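PDB 5Z87: EmGH1 from Erythrobacter marinus, which probably acts as a family 3 glycoside hydrolase with beta-glucosidase activity, releasing sugar units from the ends of beta-linked glucosides. Local coordinates for residues Q467-A470 and G474-V477. Sequence-based numbering, arbitrary orientation.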
loop_
_atom_site.group_PDB
_atom_site.type_symbol
_atom_site.label_atom_id
_atom_site.label_comp_id
_atom_site.label_asym_id
_atom_site.label_seq_id
_atom_site.Cartn_x
_atom_site.Cartn_y
_atom_site.Cartn_z
ATOM N N GLN A 467 -37.428 -20.672 -8.063
ATOM C CA GLN A 467 -38.860 -20.957 -8.114
ATOM C C GLN A 467 -39.272 -21.454 -9.495
ATOM O O GLN A 467 -40.000 -22.445 -9.620
ATOM C CB GLN A 467 -39.661 -19.716 -7.750
ATOM C CG GLN A 467 -39.673 -19.374 -6.279
ATOM C CD GLN A 467 -40.198 -17.962 -6.058
ATOM O OE1 GLN A 467 -40.170 -17.135 -6.972
ATOM N NE2 GLN A 467 -40.676 -17.682 -4.855
ATOM N N ALA A 468 -38.811 -20.775 -10.547
ATOM C CA ALA A 468 -39.160 -21.196 -11.899
ATOM C C ALA A 468 -38.579 -22.560 -12.220
ATOM O O ALA A 468 -39.199 -23.335 -12.956
ATOM C CB ALA A 468 -38.676 -20.172 -12.920
ATOM N N TYR A 469 -37.394 -22.864 -11.686
ATOM C CA TYR A 469 -36.806 -24.178 -11.899
ATOM C C TYR A 469 -37.588 -25.257 -11.157
ATOM O O TYR A 469 -37.809 -26.351 -11.689
ATOM C CB TYR A 469 -35.343 -24.180 -11.459
ATOM C CG TYR A 469 -34.575 -25.328 -12.054
ATOM C CD1 TYR A 469 -34.602 -26.583 -11.461
ATOM C CD2 TYR A 469 -33.838 -25.169 -13.222
ATOM C CE1 TYR A 469 -33.911 -27.645 -12.010
ATOM C CE2 TYR A 469 -33.137 -26.223 -13.772
ATOM C CZ TYR A 469 -33.190 -27.464 -13.164
ATOM O OH TYR A 469 -32.509 -28.530 -13.700
ATOM N N ALA A 470 -38.016 -24.965 -9.929
ATOM C CA ALA A 470 -38.790 -25.939 -9.172
ATOM C C ALA A 470 -40.096 -26.286 -9.889
ATOM O O ALA A 470 -40.487 -27.458 -9.953
ATOM C CB ALA A 470 -39.053 -25.395 -7.771
ATOM N N GLY A 474 -40.607 -30.142 -10.382
ATOM C CA GLY A 474 -41.473 -30.915 -9.517
ATOM C C GLY A 474 -41.005 -30.998 -8.081
ATOM O O GLY A 474 -41.015 -32.078 -7.479
ATOM N N PHE A 475 -40.585 -29.867 -7.523
ATOM C CA PHE A 475 -40.258 -29.800 -6.108
ATOM C C PHE A 475 -40.639 -28.422 -5.594
ATOM O O PHE A 475 -40.925 -27.507 -6.367
ATOM C CB PHE A 475 -38.780 -30.133 -5.840
ATOM C CG PHE A 475 -37.800 -29.139 -6.403
ATOM C CD1 PHE A 475 -37.444 -28.012 -5.678
ATOM C CD2 PHE A 475 -37.207 -29.353 -7.635
ATOM C CE1 PHE A 475 -36.534 -27.102 -6.185
ATOM C CE2 PHE A 475 -36.292 -28.448 -8.145
ATOM C CZ PHE A 475 -35.960 -27.321 -7.420
ATOM N N GLU A 476 -40.649 -28.293 -4.271
ATOM C CA GLU A 476 -41.134 -27.110 -3.584
ATOM C C GLU A 476 -39.981 -26.197 -3.183
ATOM O O GLU A 476 -38.852 -26.647 -2.964
ATOM C CB GLU A 476 -41.926 -27.512 -2.342
ATOM C CG GLU A 476 -42.675 -26.384 -1.675
ATOM C CD GLU A 476 -43.458 -26.859 -0.469
ATOM O OE1 GLU A 476 -43.578 -26.083 0.508
ATOM O OE2 GLU A 476 -43.948 -28.013 -0.506
ATOM N N VAL A 477 -40.287 -24.903 -3.080
ATOM C CA VAL A 477 -39.339 -23.879 -2.667
ATOM C C VAL A 477 -40.000 -23.027 -1.595
ATOM O O VAL A 477 -41.131 -22.566 -1.776
ATOM C CB VAL A 477 -38.892 -23.002 -3.856
ATOM C CG1 VAL A 477 -38.467 -21.610 -3.385
ATOM C CG2 VAL A 477 -37.774 -23.680 -4.624
#
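F475 holds CG between its backbone N and carbonyl carbon (chi1 66°), which swings the ring over A470. The A470 methyl sits against one ring face, with CB 3.7 Å from the F475 ring centroid and 21° off the ring normal. This is a CH-pi contact. The same CB also lies 3.2 Å from F475 O. At the ring edge, F475 CE2 meets Y469 CD1 at 4.2 Å. V477 divides its branches: CG1, anti to the backbone N (chi1 153°), touches Q467 CG, while CG2 packs 3.8 Å from A470 CB. An alanine in place of F475 would probably open a gap over the A470 methyl and take away the edge contact with the Y469 ring. The helix end is tied by A470 O, which accepts from G474 N at 2.7 Å and, weakly, from F475 N at 3.4 Å. G474 has positive phi and turns the chain out of the helix. The contact thus closes the alpha-to-beta turn of a beta-alpha-beta unit in the C-terminal domain, joining helix 462-473 to edge strand 476-480. F616 stacks on Y469 and meets F475, Y469 OH is hydrogen-bonded to D618 OD2, and E476 pairs through its backbone with M437 of strand 436-440.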